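Local coordinates for protein aminoacyl-histidine dipeptidase (Vibrio alginolyticus, PDB 3MRU) that probably hydrolyses dipeptides, carnosine-like Xaa-His substrates among them, as a zinc-dependent metallopeptidase of the M20 family, at residues A[23-29]-A[95-100]; A[188-194]-A[392-398]; A[260-264]-A[350-354]. All coordinates share one frame; numbering follows the deposited sequence.

Contact 1 of 3, residues A[23-29]-A[95-100]; sequences ICSIPHP and FTQDPI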
loop_
_atom_site.group_PDB
_atom_site.type_symbol
_atom_site.label_atom_id
_atom_site.label_comp_id
_atom_site.label_asym_id
_atom_site.label_seq_id
_atom_site.Cartn_x
_atom_site.Cartn_y
_atom_site.Cartn_z
ATOM N N ILE A 23 9.827 -0.083 25.295
ATOM C CA ILE A 23 8.669 -0.248 24.387
ATOM C C ILE A 23 8.175 -1.711 24.232
ATOM O O ILE A 23 6.987 -1.950 24.155
ATOM C CB ILE A 23 8.952 0.320 22.982
ATOM C CG1 ILE A 23 9.017 1.849 23.010
ATOM C CG2 ILE A 23 7.859 -0.083 22.038
ATOM C CD1 ILE A 23 9.698 2.490 21.799
ATOM N N CYS A 24 9.083 -2.678 24.183
ATOM C CA CYS A 24 8.691 -4.081 24.095
ATOM C C CYS A 24 7.935 -4.550 25.331
ATOM O O CYS A 24 7.111 -5.465 25.250
ATOM C CB CYS A 24 9.926 -4.976 23.950
ATOM S SG CYS A 24 10.618 -5.178 22.299
ATOM N N SER A 25 8.263 -3.949 26.478
ATOM C CA SER A 25 7.756 -4.381 27.786
ATOM C C SER A 25 6.309 -3.921 28.034
ATOM O O SER A 25 5.591 -4.528 28.851
ATOM C CB SER A 25 8.657 -3.884 28.922
ATOM O OG SER A 25 8.472 -2.500 29.185
ATOM N N ILE A 26 5.875 -2.861 27.350
ATOM C CA ILE A 26 4.501 -2.397 27.541
ATOM C C ILE A 26 3.625 -2.623 26.300
ATOM O O ILE A 26 3.869 -2.035 25.251
ATOM C CB ILE A 26 4.387 -0.917 28.063
ATOM C CG1 ILE A 26 3.800 -0.003 26.989
ATOM C CG2 ILE A 26 5.717 -0.388 28.654
ATOM C CD1 ILE A 26 4.754 0.246 25.851
ATOM N N PRO A 27 2.625 -3.486 26.443
ATOM C CA PRO A 27 1.723 -3.836 25.341
ATOM C C PRO A 27 0.963 -2.764 24.563
ATOM O O PRO A 27 0.093 -2.089 25.112
ATOM C CB PRO A 27 0.585 -4.574 26.049
ATOM C CG PRO A 27 1.222 -5.164 27.257
ATOM C CD PRO A 27 2.266 -4.176 27.693
ATOM N N HIS A 28 1.302 -2.627 23.285
ATOM C CA HIS A 28 0.647 -1.677 22.401
ATOM C C HIS A 28 0.193 -2.153 20.994
ATOM O O HIS A 28 0.764 -1.729 19.996
ATOM C CB HIS A 28 1.796 -0.637 22.323
ATOM C CG HIS A 28 3.095 -1.178 21.786
ATOM N ND1 HIS A 28 3.852 -2.119 22.456
ATOM C CD2 HIS A 28 3.767 -0.908 20.641
ATOM C CE1 HIS A 28 4.928 -2.403 21.749
ATOM N NE2 HIS A 28 4.897 -1.688 20.639
ATOM N N PRO A 29 -0.854 -3.011 20.896
ATOM C CA PRO A 29 -1.332 -3.374 19.556
ATOM C C PRO A 29 -2.216 -2.242 19.110
ATOM O O PRO A 29 -2.511 -1.339 19.898
ATOM C CB PRO A 29 -2.216 -4.597 19.789
ATOM C CG PRO A 29 -1.888 -5.104 21.150
ATOM C CD PRO A 29 -1.398 -3.927 21.921
ATOM N N PHE A 95 -2.262 -10.131 23.734
ATOM C CA PHE A 95 -1.693 -8.889 23.229
ATOM C C PHE A 95 -2.073 -7.669 24.047
ATOM O O PHE A 95 -1.213 -6.868 24.366
ATOM C CB PHE A 95 -1.979 -8.698 21.726
ATOM C CG PHE A 95 -1.045 -9.499 20.833
ATOM C CD1 PHE A 95 -1.339 -10.818 20.498
ATOM C CD2 PHE A 95 0.152 -8.948 20.374
ATOM C CE1 PHE A 95 -0.476 -11.555 19.712
ATOM C CE2 PHE A 95 1.019 -9.690 19.580
ATOM C CZ PHE A 95 0.702 -10.989 19.252
ATOM N N THR A 96 -3.334 -7.538 24.432
ATOM C CA THR A 96 -3.737 -6.368 25.218
ATOM C C THR A 96 -2.896 -6.279 26.481
ATOM O O THR A 96 -2.631 -5.186 26.961
ATOM C CB THR A 96 -5.251 -6.327 25.513
ATOM O OG1 THR A 96 -5.616 -7.488 26.263
ATOM C CG2 THR A 96 -6.084 -6.246 24.215
ATOM N N GLN A 97 -2.469 -7.425 27.007
ATOM C CA GLN A 97 -1.829 -7.467 28.328
ATOM C C GLN A 97 -0.363 -7.897 28.455
ATOM O O GLN A 97 0.354 -7.392 29.330
ATOM C CB GLN A 97 -2.698 -8.375 29.177
ATOM C CG GLN A 97 -3.900 -7.674 29.764
ATOM C CD GLN A 97 -4.588 -8.554 30.766
ATOM O OE1 GLN A 97 -4.686 -9.776 30.567
ATOM N NE2 GLN A 97 -5.052 -7.955 31.867
ATOM N N ASP A 98 0.070 -8.818 27.596
ATOM C CA ASP A 98 1.426 -9.371 27.644
ATOM C C ASP A 98 2.495 -8.590 26.861
ATOM O O ASP A 98 2.208 -8.013 25.793
ATOM C CB ASP A 98 1.401 -10.829 27.194
ATOM C CG ASP A 98 0.536 -11.678 28.083
ATOM O OD1 ASP A 98 0.494 -12.909 27.872
ATOM O OD2 ASP A 98 -0.102 -11.110 28.996
ATOM N N PRO A 99 3.734 -8.574 27.408
ATOM C CA PRO A 99 4.901 -7.912 26.842
ATOM C C PRO A 99 5.519 -8.726 25.711
ATOM O O PRO A 99 5.370 -9.946 25.685
ATOM C CB PRO A 99 5.866 -7.876 28.031
ATOM C CG PRO A 99 5.571 -9.115 28.764
ATOM C CD PRO A 99 4.075 -9.228 28.691
ATOM N N ILE A 100 6.205 -8.058 24.790
ATOM C CA ILE A 100 6.984 -8.760 23.780
ATOM C C ILE A 100 8.272 -9.266 24.414
ATOM O O ILE A 100 8.980 -8.527 25.114
ATOM C CB ILE A 100 7.338 -7.841 22.595
ATOM C CG1 ILE A 100 6.093 -7.124 22.052
ATOM C CG2 ILE A 100 8.072 -8.616 21.516
ATOM C CD1 ILE A 100 5.604 -5.947 22.871
#

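Contact 2 of 3, residues A[188-194]-A[392-398]; sequences IDGAMTF and AQIEFSG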
loop_
_atom_site.group_PDB
_atom_site.type_symbol
_atom_site.label_atom_id
_atom_site.label_comp_id
_atom_site.label_asym_id
_atom_site.label_seq_id
_atom_site.Cartn_x
_atom_site.Cartn_y
_atom_site.Cartn_z
ATOM N N ILE A 188 -8.432 5.088 -4.498
ATOM C CA ILE A 188 -9.858 5.164 -4.264
ATOM C C ILE A 188 -10.568 3.966 -4.883
ATOM O O ILE A 188 -10.254 3.561 -6.009
ATOM C CB ILE A 188 -10.402 6.450 -4.825
ATOM C CG1 ILE A 188 -11.837 6.675 -4.371
ATOM C CG2 ILE A 188 -10.241 6.464 -6.335
ATOM C CD1 ILE A 188 -12.909 5.924 -5.050
ATOM N N ASP A 189 -11.509 3.392 -4.136
ATOM C CA ASP A 189 -12.252 2.237 -4.580
ATOM C C ASP A 189 -13.376 2.747 -5.399
ATOM O O ASP A 189 -14.024 3.697 -5.016
ATOM C CB ASP A 189 -12.860 1.497 -3.395
ATOM C CG ASP A 189 -11.811 1.015 -2.380
ATOM O OD1 ASP A 189 -10.827 0.354 -2.793
ATOM O OD2 ASP A 189 -11.983 1.279 -1.156
ATOM N N GLY A 190 -13.602 2.107 -6.539
ATOM C CA GLY A 190 -14.772 2.364 -7.390
ATOM C C GLY A 190 -15.634 1.129 -7.609
ATOM O O GLY A 190 -15.156 -0.010 -7.531
ATOM N N ALA A 191 -16.916 1.348 -7.866
ATOM C CA ALA A 191 -17.846 0.255 -8.094
ATOM C C ALA A 191 -18.923 0.586 -9.137
ATOM O O ALA A 191 -19.845 1.359 -8.876
ATOM C CB ALA A 191 -18.464 -0.100 -6.768
ATOM N N MET A 192 -18.793 -0.002 -10.319
ATOM C CA MET A 192 -19.762 0.188 -11.366
ATOM C C MET A 192 -20.780 -0.933 -11.335
ATOM O O MET A 192 -20.430 -2.105 -11.477
ATOM C CB MET A 192 -19.073 0.224 -12.706
ATOM C CG MET A 192 -19.886 0.923 -13.736
ATOM S SD MET A 192 -18.998 0.992 -15.279
ATOM C CE MET A 192 -17.870 2.364 -15.035
ATOM N N THR A 193 -22.046 -0.569 -11.155
ATOM C CA THR A 193 -23.085 -1.550 -10.934
ATOM C C THR A 193 -24.123 -1.423 -12.010
ATOM O O THR A 193 -24.426 -0.319 -12.464
ATOM C CB THR A 193 -23.776 -1.366 -9.565
ATOM O OG1 THR A 193 -23.034 -0.437 -8.755
ATOM C CG2 THR A 193 -23.909 -2.720 -8.851
ATOM N N PHE A 194 -24.667 -2.571 -12.398
ATOM C CA PHE A 194 -25.624 -2.668 -13.504
ATOM C C PHE A 194 -26.938 -3.269 -13.030
ATOM O O PHE A 194 -26.950 -4.279 -12.312
ATOM C CB PHE A 194 -25.049 -3.512 -14.655
ATOM C CG PHE A 194 -23.895 -2.858 -15.355
ATOM C CD1 PHE A 194 -22.600 -2.971 -14.846
ATOM C CD2 PHE A 194 -24.104 -2.115 -16.501
ATOM C CE1 PHE A 194 -21.549 -2.350 -15.452
ATOM C CE2 PHE A 194 -23.044 -1.496 -17.131
ATOM C CZ PHE A 194 -21.769 -1.605 -16.601
ATOM N N ALA A 392 -25.270 2.805 -16.089
ATOM C CA ALA A 392 -24.883 2.100 -14.869
ATOM C C ALA A 392 -24.545 3.099 -13.773
ATOM O O ALA A 392 -24.473 4.302 -14.025
ATOM C CB ALA A 392 -23.706 1.223 -15.151
ATOM N N GLN A 393 -24.322 2.605 -12.559
ATOM C CA GLN A 393 -23.997 3.480 -11.437
ATOM C C GLN A 393 -22.597 3.208 -10.892
ATOM O O GLN A 393 -22.200 2.058 -10.776
ATOM C CB GLN A 393 -25.044 3.283 -10.347
ATOM C CG GLN A 393 -25.119 4.392 -9.296
ATOM C CD GLN A 393 -26.018 3.981 -8.104
ATOM O OE1 GLN A 393 -27.264 4.012 -8.201
ATOM N NE2 GLN A 393 -25.384 3.579 -6.977
ATOM N N ILE A 394 -21.846 4.260 -10.583
ATOM C CA ILE A 394 -20.615 4.101 -9.806
ATOM C C ILE A 394 -20.621 4.898 -8.531
ATOM O O ILE A 394 -21.070 6.034 -8.516
ATOM C CB ILE A 394 -19.332 4.517 -10.537
ATOM C CG1 ILE A 394 -19.451 5.911 -11.147
ATOM C CG2 ILE A 394 -18.926 3.506 -11.578
ATOM C CD1 ILE A 394 -18.123 6.570 -11.521
ATOM N N GLU A 395 -20.102 4.284 -7.474
ATOM C CA GLU A 395 -19.922 4.924 -6.188
ATOM C C GLU A 395 -18.450 4.862 -5.870
ATOM O O GLU A 395 -17.785 3.849 -6.121
ATOM C CB GLU A 395 -20.638 4.185 -5.057
ATOM C CG GLU A 395 -22.079 3.773 -5.247
ATOM C CD GLU A 395 -22.618 3.007 -4.018
ATOM O OE1 GLU A 395 -21.875 2.154 -3.441
ATOM O OE2 GLU A 395 -23.789 3.267 -3.623
ATOM N N PHE A 396 -17.952 5.944 -5.286
ATOM C CA PHE A 396 -16.578 6.009 -4.803
ATOM C C PHE A 396 -16.518 6.066 -3.279
ATOM O O PHE A 396 -17.455 6.543 -2.616
ATOM C CB PHE A 396 -15.847 7.195 -5.435
ATOM C CG PHE A 396 -15.662 7.058 -6.928
ATOM C CD1 PHE A 396 -16.235 7.971 -7.801
ATOM C CD2 PHE A 396 -14.929 5.999 -7.463
ATOM C CE1 PHE A 396 -16.061 7.842 -9.169
ATOM C CE2 PHE A 396 -14.770 5.868 -8.821
ATOM C CZ PHE A 396 -15.342 6.789 -9.671
ATOM N N SER A 397 -15.414 5.560 -2.740
ATOM C CA SER A 397 -15.203 5.490 -1.321
ATOM C C SER A 397 -13.799 5.002 -1.113
ATOM O O SER A 397 -13.106 4.711 -2.078
ATOM C CB SER A 397 -16.151 4.478 -0.739
ATOM O OG SER A 397 -16.126 3.359 -1.581
ATOM N N GLY A 398 -13.395 4.905 0.154
ATOM C CA GLY A 398 -12.063 4.449 0.549
ATOM C C GLY A 398 -10.971 5.319 -0.030
ATOM O O GLY A 398 -9.903 4.817 -0.392
#

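Contact 3 of 3, residues A[260-264]-A[350-354]; sequences NAIPR and LNVGV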
loop_
_atom_site.group_PDB
_atom_site.type_symbol
_atom_site.label_atom_id
_atom_site.label_comp_id
_atom_site.label_asym_id
_atom_site.label_seq_id
_atom_site.Cartn_x
_atom_site.Cartn_y
_atom_site.Cartn_z
ATOM N N ASN A 260 -7.482 -5.144 -4.841
ATOM C CA ASN A 260 -6.092 -5.094 -4.448
ATOM C C ASN A 260 -5.130 -5.799 -5.366
ATOM O O ASN A 260 -3.944 -5.512 -5.337
ATOM C CB ASN A 260 -5.988 -5.749 -3.067
ATOM C CG ASN A 260 -4.958 -5.097 -2.196
ATOM O OD1 ASN A 260 -4.351 -5.751 -1.344
ATOM N ND2 ASN A 260 -4.742 -3.799 -2.399
ATOM N N ALA A 261 -5.644 -6.740 -6.155
ATOM C CA ALA A 261 -4.811 -7.660 -6.935
ATOM C C ALA A 261 -5.246 -7.809 -8.375
ATOM O O ALA A 261 -6.423 -8.057 -8.668
ATOM C CB ALA A 261 -4.799 -9.036 -6.286
ATOM N N ILE A 262 -4.267 -7.707 -9.265
ATOM C CA ILE A 262 -4.470 -7.891 -10.705
ATOM C C ILE A 262 -5.107 -9.260 -10.967
ATOM O O ILE A 262 -4.507 -10.282 -10.621
ATOM C CB ILE A 262 -3.134 -7.805 -11.456
ATOM C CG1 ILE A 262 -2.336 -6.587 -11.001
ATOM C CG2 ILE A 262 -3.391 -7.707 -12.913
ATOM C CD1 ILE A 262 -0.849 -6.618 -11.358
ATOM N N PRO A 263 -6.310 -9.292 -11.579
ATOM C CA PRO A 263 -7.074 -10.535 -11.556
ATOM C C PRO A 263 -6.430 -11.556 -12.473
ATOM O O PRO A 263 -6.139 -11.250 -13.624
ATOM C CB PRO A 263 -8.449 -10.116 -12.074
ATOM C CG PRO A 263 -8.191 -8.955 -12.924
ATOM C CD PRO A 263 -6.999 -8.241 -12.347
ATOM N N ARG A 264 -6.180 -12.750 -11.955
ATOM C CA ARG A 264 -5.477 -13.757 -12.728
ATOM C C ARG A 264 -6.405 -14.789 -13.341
ATOM O O ARG A 264 -6.076 -15.398 -14.352
ATOM C CB ARG A 264 -4.433 -14.444 -11.875
ATOM C CG ARG A 264 -5.013 -15.383 -10.870
ATOM C CD ARG A 264 -3.921 -16.068 -10.124
ATOM N NE ARG A 264 -2.966 -15.119 -9.560
ATOM C CZ ARG A 264 -1.792 -15.478 -9.055
ATOM N NH1 ARG A 264 -0.971 -14.560 -8.555
ATOM N NH2 ARG A 264 -1.434 -16.763 -9.062
ATOM N N LEU A 350 -5.140 2.256 -12.744
ATOM C CA LEU A 350 -6.313 1.624 -12.197
ATOM C C LEU A 350 -6.381 0.149 -12.591
ATOM O O LEU A 350 -5.825 -0.278 -13.604
ATOM C CB LEU A 350 -7.587 2.362 -12.613
ATOM C CG LEU A 350 -8.376 1.998 -13.863
ATOM C CD1 LEU A 350 -9.803 2.414 -13.663
ATOM C CD2 LEU A 350 -7.770 2.722 -15.014
ATOM N N ASN A 351 -7.071 -0.624 -11.771
ATOM C CA ASN A 351 -7.141 -2.039 -11.965
ATOM C C ASN A 351 -8.596 -2.422 -11.870
ATOM O O ASN A 351 -9.190 -2.236 -10.823
ATOM C CB ASN A 351 -6.322 -2.732 -10.876
ATOM C CG ASN A 351 -6.470 -4.259 -10.876
ATOM O OD1 ASN A 351 -6.041 -4.919 -9.937
ATOM N ND2 ASN A 351 -7.071 -4.822 -11.923
ATOM N N VAL A 352 -9.178 -2.903 -12.967
ATOM C CA VAL A 352 -10.488 -3.535 -12.920
ATOM C C VAL A 352 -10.251 -4.946 -12.385
ATOM O O VAL A 352 -9.994 -5.901 -13.150
ATOM C CB VAL A 352 -11.178 -3.564 -14.305
ATOM C CG1 VAL A 352 -12.355 -4.527 -14.292
ATOM C CG2 VAL A 352 -11.624 -2.160 -14.695
ATOM N N GLY A 353 -10.333 -5.049 -11.057
ATOM C CA GLY A 353 -9.917 -6.235 -10.312
ATOM C C GLY A 353 -10.955 -7.323 -10.038
ATOM O O GLY A 353 -10.594 -8.498 -9.952
ATOM N N VAL A 354 -12.228 -6.950 -9.879
ATOM C CA VAL A 354 -13.270 -7.923 -9.487
ATOM C C VAL A 354 -14.575 -7.740 -10.272
ATOM O O VAL A 354 -15.131 -6.637 -10.345
ATOM C CB VAL A 354 -13.607 -7.873 -7.955
ATOM C CG1 VAL A 354 -14.385 -9.090 -7.555
ATOM C CG2 VAL A 354 -12.369 -7.787 -7.118
#

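Contact 1 of 3, residues A[23-29]-A[95-100]
I100, P27 and C24 carry most of this contact, in which the loop 95-100 of the M20 metallopeptidase domain lies against the turn that follows helix 14-25. It is a worked example of loop-to-loop packing through a proline ring. P27 enters the inner side of a bend made by four consecutive carbonyls. Its CB lies 3.4 Å from F95 O and equally close to T96 O, while its CG is 3.2 Å from Q97 O and 3.4 Å from D98 O. The ring thus meets backbone oxygens rather than side chains, and the near-helical backbone angles of F95 and T96 help to turn their own two carbonyls toward it. Next to it, P29 presses CG against F95 CB at 3.6 Å, and beyond that the F95 ring leads away to pack edge-to-face on H93. At the other end of the contact I100 donates its backbone N to C24 O (2.8 Å), although the position of that oxygen is less certain than the rest. I100 CB also lies 4.1 Å from C24 CB, an apolar contact between the two side chains. Between these two ends P99 rests its CB over S25 O.

The turn then leads toward the metal centre: the side chain of H28 is about 7 Å from that of H80, a zinc ligand. The imidazole of H28 is tethered within its own segment, its ND1 donating to I26 O at 2.8 Å, with that oxygen lying 29° out of the ring plane.

Contact 2 of 3, residues A[188-194]-A[392-398]
M192 passes its side chain obliquely across I394, the residue opposite it in a non-hydrogen-bonded pair. Its CB sits 3.5 Å from I394 CG2, and CG lies at the same 3.5 Å from that methyl while reaching A392 CB at 4.1 Å. The chain leaves CB with CG anti to the backbone N (chi1 -158°) and stays extended as far as SD. A bend at chi3 (-80°) then swings the terminal CE back, so that it too lies 3.8 Å from I394 CG2. One branch methyl therefore serves three carbons of the methionine, and A387 of helix 373-389 packs on the same side chain.

That helix links strand 361-370 to strand 393-400, and both strands flank 181-199, so the unit is a beta-alpha-beta crossover with an antiparallel strand inserted between its two parallel ones. T193 and Q393 exchange two bonds: T193 N donates to Q393 O at 2.7 Å, and Q393 N returns to T193 O almost straight, at 170°. A191 and E395 are held more loosely, the bond from A191 N being weak. D189 and S397 form the third such pair.

Beyond the ladder, the A392 methyl makes a CH-pi contact with F194, its CB 3.7 Å from the ring centroid and over one face, toward the rim. F324 meets that same ring edge-to-face.

Contact 3 of 3, residues A[260-264]-A[350-354]
Van der Waals contact between P263 and strand 346-358 accounts for much of this buried junction, and it is directed mainly at the strand's backbone. The pyrrolidine ring points its CB at G353 O (3.4 Å) and its CG at V352 O (3.6 Å). Its third ring carbon, CD, meets the amide of N351 instead, at 3.4 Å from ND2. G353 has no side chain, and its main chain lies next to the ring.

The polar approaches are of a different kind. N351 extends toward 260-264 with CG anti to the backbone N (chi1 173°), an arrangement that places its carboxamide beside the A261-I262 peptide. There OD1 comes to 3.4 Å from I262 N, but the angle is too poor for a hydrogen bond. The same OD1 is 3.4 Å from A261 O, where two acceptors face each other without a bond. The two segments are therefore joined by proximity and shape, the amide of N351 and the ring of P263 approaching from opposite directions.

The hydrogen bonds come from neighbouring parts of the chain. I262 bonds through its backbone to G218, in a small antiparallel ribbon of strands 218-219 and 261-262, and P263 bonds likewise to A231. V352 is held through both its backbone N and its backbone O, the N donating to N333 OD1 and the O taking a bond from N232 ND2; the oxygen that P263 CG touches is thus already engaged. Just past that point the strand departs from regular pairing with 361-370: G353 and V354 both face L365, a classic beta bulge between two antiparallel strands of the large mixed sheet.

In the fold
Contact 1 stands apart, its centre about 40 Å from that of contact 2 and 37 Å from that of contact 3, on the zinc-binding side of the molecule. Contacts 2 and 3 reach one and the same large sheet, with centres about 14 Å apart; along the chain, contact 3 is nested within the loop closed by contact 2. Contact 3 is buried, whereas the other two are partly buried and include exposed residues. The chemistry follows these places. A regular backbone ladder binds the strands of 188-194 and 392-398, whereas proline rings set against carbonyl oxygens recur in contacts 1 and 3, where a loop or short irregular strand meets its neighbour.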